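Local coordinates for protein neural cell adhesion molecule 1, 140 kDa isoform (Homo sapiens, PDB 2E3V) that probably contributes to cell adhesion in the nervous system, the fragment here being its first fibronectin type III domain, a beta-sandwich module, at residues S9-D14 against L84-G89; A23-D28 against V69-L74. One frame throughout, in Å; residues are numbered along the deposited sequence.

Contact 1: residues S9-D14 against L84-G89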
loop_
_atom_site.group_PDB
_atom_site.type_symbol
_atom_site.label_atom_id
_atom_site.label_comp_id
_atom_site.label_asym_id
_atom_site.label_seq_id
_atom_site.Cartn_x
_atom_site.Cartn_y
_atom_site.Cartn_z
ATOM N N SER A 9 -3.350 1.753 -14.771
ATOM C CA SER A 9 -1.911 1.938 -14.591
ATOM C C SER A 9 -1.513 1.725 -13.129
ATOM O O SER A 9 -2.359 1.789 -12.221
ATOM C CB SER A 9 -1.440 3.298 -15.141
ATOM O OG SER A 9 -2.202 4.371 -14.624
ATOM N N SER A 10 -0.240 1.434 -12.898
ATOM C CA SER A 10 0.208 1.180 -11.539
ATOM C C SER A 10 0.240 2.472 -10.733
ATOM O O SER A 10 0.618 3.528 -11.256
ATOM C CB SER A 10 1.576 0.498 -11.525
ATOM O OG SER A 10 2.553 1.313 -12.127
ATOM N N PRO A 11 -0.217 2.407 -9.472
ATOM C CA PRO A 11 -0.090 3.552 -8.584
ATOM C C PRO A 11 1.379 3.913 -8.377
ATOM O O PRO A 11 2.277 3.100 -8.648
ATOM C CB PRO A 11 -0.679 3.034 -7.268
ATOM C CG PRO A 11 -1.590 1.928 -7.659
ATOM C CD PRO A 11 -0.927 1.285 -8.832
ATOM N N SER A 12 1.610 5.126 -7.908
ATOM C CA SER A 12 2.942 5.569 -7.554
ATOM C C SER A 12 2.910 5.878 -6.072
ATOM O O SER A 12 2.163 6.760 -5.646
ATOM C CB SER A 12 3.320 6.819 -8.361
ATOM O OG SER A 12 4.473 7.449 -7.824
ATOM N N ILE A 13 3.702 5.149 -5.285
ATOM C CA ILE A 13 3.777 5.398 -3.840
ATOM C C ILE A 13 4.615 6.658 -3.637
ATOM O O ILE A 13 5.739 6.749 -4.141
ATOM C CB ILE A 13 4.343 4.188 -3.059
ATOM C CG1 ILE A 13 3.398 2.991 -3.221
ATOM C CG2 ILE A 13 4.529 4.541 -1.562
ATOM C CD1 ILE A 13 3.956 1.659 -2.724
ATOM N N ASP A 14 4.050 7.631 -2.924
ATOM C CA ASP A 14 4.676 8.947 -2.788
ATOM C C ASP A 14 5.123 9.312 -1.391
ATOM O O ASP A 14 5.983 10.180 -1.207
ATOM C CB ASP A 14 3.701 10.004 -3.299
ATOM C CG ASP A 14 3.406 9.834 -4.766
ATOM O OD1 ASP A 14 4.348 9.506 -5.520
ATOM O OD2 ASP A 14 2.239 10.004 -5.160
ATOM N N LEU A 84 1.813 -1.590 -4.688
ATOM C CA LEU A 84 0.376 -1.440 -4.861
ATOM C C LEU A 84 -0.051 -1.674 -6.290
ATOM O O LEU A 84 0.675 -1.349 -7.214
ATOM C CB LEU A 84 -0.018 -0.003 -4.511
ATOM C CG LEU A 84 -0.534 0.487 -3.172
ATOM C CD1 LEU A 84 0.049 -0.220 -1.957
ATOM C CD2 LEU A 84 -0.253 1.967 -3.123
ATOM N N ALA A 85 -1.237 -2.244 -6.461
ATOM C CA ALA A 85 -1.847 -2.379 -7.772
ATOM C C ALA A 85 -3.295 -1.906 -7.687
ATOM O O ALA A 85 -3.924 -1.973 -6.624
ATOM C CB ALA A 85 -1.780 -3.804 -8.258
ATOM N N ALA A 86 -3.809 -1.426 -8.812
ATOM C CA ALA A 86 -5.190 -0.981 -8.920
ATOM C C ALA A 86 -5.991 -1.979 -9.747
ATOM O O ALA A 86 -5.462 -2.602 -10.669
ATOM C CB ALA A 86 -5.253 0.410 -9.558
ATOM N N LEU A 87 -7.267 -2.116 -9.407
ATOM C CA LEU A 87 -8.185 -3.001 -10.102
ATOM C C LEU A 87 -9.369 -2.201 -10.624
ATOM O O LEU A 87 -9.950 -1.406 -9.893
ATOM C CB LEU A 87 -8.713 -4.085 -9.144
ATOM C CG LEU A 87 -9.970 -4.883 -9.543
ATOM C CD1 LEU A 87 -9.654 -5.944 -10.578
ATOM C CD2 LEU A 87 -10.613 -5.549 -8.331
ATOM N N ASN A 88 -9.719 -2.417 -11.886
ATOM C CA ASN A 88 -10.951 -1.861 -12.431
ATOM C C ASN A 88 -11.781 -2.990 -13.032
ATOM O O ASN A 88 -11.492 -4.167 -12.787
ATOM C CB ASN A 88 -10.677 -0.717 -13.426
ATOM C CG ASN A 88 -9.888 -1.159 -14.649
ATOM O OD1 ASN A 88 -9.675 -2.351 -14.881
ATOM N ND2 ASN A 88 -9.449 -0.188 -15.440
ATOM N N GLY A 89 -12.805 -2.640 -13.806
ATOM C CA GLY A 89 -13.667 -3.632 -14.454
ATOM C C GLY A 89 -12.942 -4.559 -15.417
ATOM O O GLY A 89 -13.369 -5.698 -15.629
HETATM O O HOH W 1 -2.283 -1.247 -11.154
#

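Contact 2: residues A23-D28 against V69-L74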
loop_
_atom_site.group_PDB
_atom_site.type_symbol
_atom_site.label_atom_id
_atom_site.label_comp_id
_atom_site.label_asym_id
_atom_site.label_seq_id
_atom_site.Cartn_x
_atom_site.Cartn_y
_atom_site.Cartn_z
ATOM N N ALA A 23 1.394 1.118 8.934
ATOM C CA ALA A 23 1.983 2.075 8.013
ATOM C C ALA A 23 0.910 2.638 7.094
ATOM O O ALA A 23 0.096 1.897 6.530
ATOM C CB ALA A 23 3.082 1.434 7.197
ATOM N N GLN A 24 0.908 3.952 6.960
ATOM C CA GLN A 24 -0.022 4.610 6.059
ATOM C C GLN A 24 0.726 4.849 4.771
ATOM O O GLN A 24 1.767 5.513 4.768
ATOM C CB GLN A 24 -0.531 5.910 6.662
ATOM C CG GLN A 24 -1.485 5.704 7.840
ATOM C CD GLN A 24 -2.049 7.015 8.321
ATOM O OE1 GLN A 24 -1.308 7.977 8.546
ATOM N NE2 GLN A 24 -3.369 7.078 8.461
ATOM N N VAL A 25 0.216 4.279 3.685
ATOM C CA VAL A 25 0.887 4.357 2.393
ATOM C C VAL A 25 0.079 5.244 1.461
ATOM O O VAL A 25 -1.056 4.901 1.108
ATOM C CB VAL A 25 1.046 2.959 1.746
ATOM C CG1 VAL A 25 1.702 3.081 0.368
ATOM C CG2 VAL A 25 1.863 2.027 2.662
ATOM N N GLN A 26 0.662 6.381 1.087
ATOM C CA GLN A 26 0.025 7.305 0.160
ATOM C C GLN A 26 0.595 7.182 -1.228
ATOM O O GLN A 26 1.810 7.100 -1.421
ATOM C CB GLN A 26 0.103 8.749 0.631
ATOM C CG GLN A 26 -1.024 9.124 1.582
ATOM C CD GLN A 26 -0.980 10.584 1.959
ATOM O OE1 GLN A 26 -1.958 11.321 1.765
ATOM N NE2 GLN A 26 0.168 11.029 2.457
ATOM N N PHE A 27 -0.308 7.215 -2.197
ATOM C CA PHE A 27 0.050 7.004 -3.576
ATOM C C PHE A 27 -0.769 7.920 -4.464
ATOM O O PHE A 27 -1.764 8.523 -4.033
ATOM C CB PHE A 27 -0.255 5.543 -3.954
ATOM C CG PHE A 27 -1.718 5.183 -3.821
ATOM C CD1 PHE A 27 -2.596 5.365 -4.888
ATOM C CD2 PHE A 27 -2.217 4.686 -2.622
ATOM C CE1 PHE A 27 -3.952 5.046 -4.750
ATOM C CE2 PHE A 27 -3.571 4.369 -2.482
ATOM C CZ PHE A 27 -4.433 4.548 -3.547
ATOM N N ASP A 28 -0.337 8.033 -5.709
ATOM C CA ASP A 28 -1.125 8.732 -6.690
ATOM C C ASP A 28 -1.501 7.717 -7.745
ATOM O O ASP A 28 -0.785 6.739 -7.973
ATOM C CB ASP A 28 -0.382 9.943 -7.280
ATOM C CG ASP A 28 0.824 9.561 -8.122
ATOM O OD1 ASP A 28 1.947 9.621 -7.592
ATOM O OD2 ASP A 28 0.655 9.225 -9.315
ATOM N N VAL A 69 -3.730 3.796 1.681
ATOM C CA VAL A 69 -4.075 2.497 2.258
ATOM C C VAL A 69 -3.236 2.310 3.525
ATOM O O VAL A 69 -2.089 2.744 3.593
ATOM C CB VAL A 69 -3.901 1.309 1.259
ATOM C CG1 VAL A 69 -4.856 1.476 0.073
ATOM C CG2 VAL A 69 -2.461 1.160 0.793
ATOM N N THR A 70 -3.818 1.688 4.537
ATOM C CA THR A 70 -3.103 1.458 5.770
ATOM C C THR A 70 -2.825 -0.026 5.894
ATOM O O THR A 70 -3.728 -0.852 5.781
ATOM C CB THR A 70 -3.890 1.946 6.992
ATOM O OG1 THR A 70 -4.133 3.346 6.854
ATOM C CG2 THR A 70 -3.104 1.691 8.296
ATOM N N ILE A 71 -1.559 -0.342 6.097
ATOM C CA ILE A 71 -1.127 -1.710 6.316
ATOM C C ILE A 71 -1.010 -1.887 7.815
ATOM O O ILE A 71 -0.467 -1.023 8.507
ATOM C CB ILE A 71 0.219 -1.988 5.646
ATOM C CG1 ILE A 71 0.111 -1.764 4.135
ATOM C CG2 ILE A 71 0.686 -3.414 5.987
ATOM C CD1 ILE A 71 1.436 -1.666 3.445
ATOM N N VAL A 72 -1.537 -2.999 8.318
ATOM C CA VAL A 72 -1.541 -3.265 9.754
ATOM C C VAL A 72 -0.896 -4.617 10.058
ATOM O O VAL A 72 -0.590 -5.379 9.144
ATOM C CB VAL A 72 -2.980 -3.196 10.352
ATOM C CG1 VAL A 72 -3.657 -1.864 9.979
ATOM C CG2 VAL A 72 -3.828 -4.387 9.897
ATOM N N GLY A 73 -0.666 -4.883 11.337
ATOM C CA GLY A 73 -0.111 -6.166 11.780
ATOM C C GLY A 73 1.362 -6.303 11.482
ATOM O O GLY A 73 1.868 -7.417 11.303
ATOM N N LEU A 74 2.050 -5.164 11.434
ATOM C CA LEU A 74 3.485 -5.137 11.178
ATOM C C LEU A 74 4.297 -5.274 12.461
ATOM O O LEU A 74 3.775 -5.086 13.560
ATOM C CB LEU A 74 3.861 -3.839 10.472
ATOM C CG LEU A 74 3.110 -3.557 9.172
ATOM C CD1 LEU A 74 3.524 -2.202 8.627
ATOM C CD2 LEU A 74 3.357 -4.668 8.156
#

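Contact 1: residues S9-D14 against L84-G89
The P11 ring turns its CG–CD edge to strand 84-88, with L84 CB and A86 CB on opposite sides of the ring plane and A85 CA near that edge. CD comes within 3.5 Å of L84 O, while CG is 4.0 Å from L84 CB. A86 CB is more distant from the ring, at 4.4 Å from P11 CG. F27 of strand 23-28 also packs on the proline. Two residues on, the I13 side chain meets L84 at about a right angle, I13 CG1 lying 3.8 Å from L84 CD2. The I13 chi1 of -63° puts CG1 beside the backbone N, on the side of L84. L84 itself sits off the staggered positions at chi1 (-95°) and chi2 (34°), wedged between P11, I13, F27 and A43. A water accepts the A86 N-H at 2.8 Å and gives a weak bond to S9 O, 3.2 Å away. On the other side of segment 9-14, S12 OG donates to D14 OD1. The contact joins the two sheets of the sandwich through aliphatic carbon, and its chemistry implies closure by apolar burial, the A86 amide being satisfied by solvent rather than by a direct partner in the N-terminal segment.

Contact 2: residues A23-D28 against V69-L74
A23-D28 and V69-I71 pair antiparallel, their axes 4.7 Å apart and their directions 149° from each other, with A23/I71 and V25/V69 as hydrogen-bonded pairs either side of the non-hydrogen-bonded pair Q24/T70. Each hydrogen-bonded pair is closed by two N-H to O bonds, the straightest being V25 N to V69 O at 2.8 Å (169° at the hydrogen). T70 CA adds a CA-H...O contact of 3.3 Å to A23 O. Side chains alternate between the faces. On one, Q24 and T70 lie side by side, pointing the same way, with Q24 CG 3.7 Å from T70 OG1. On the buried face the aliphatic groups of A23, V25, V69 and I71 converge. V25 CG2 meets I71 CD1 at 3.8 Å, and V25 CB lies against V69 CG2. V25 CG1 is anti to the backbone N (chi1 178°), which turns CG2 to that isoleucine. The F27 and V69 side chains cross at about a right angle, F27 CE2 coming to 4.1 Å from V69 CG1. Beyond the strand, L74 turns back to bring CD1 to 3.9 Å from A23 CB and also packs on Y80 of strand 79-88. The pairing is that of strands B and E in the fibronectin type III fold, with the inner face packed on L84 and V82 of the opposing sheet.

How the contacts relate
The two contacts lie with centres about 14 Å apart within one fibronectin type III domain. Along the chain the order is 9-14, 23-28, 69-74, 84-89, so contact 2 is nested inside the loop closed by contact 1. Contact 2 pairs the middle strand, 23-28, with the edge strand 68-71 of the three-stranded sheet; contact 1 brings the other edge strand, 12-18, and the residues before it, against 79-88 of the four-stranded sheet. They meet where 12-18 pairs with 23-28: a probable hydrogen bond links D14 N to Q26 O, and L84 CD2 packs on F27 CD2. One contact pairs strands within a sheet, the other packs one sheet on the other.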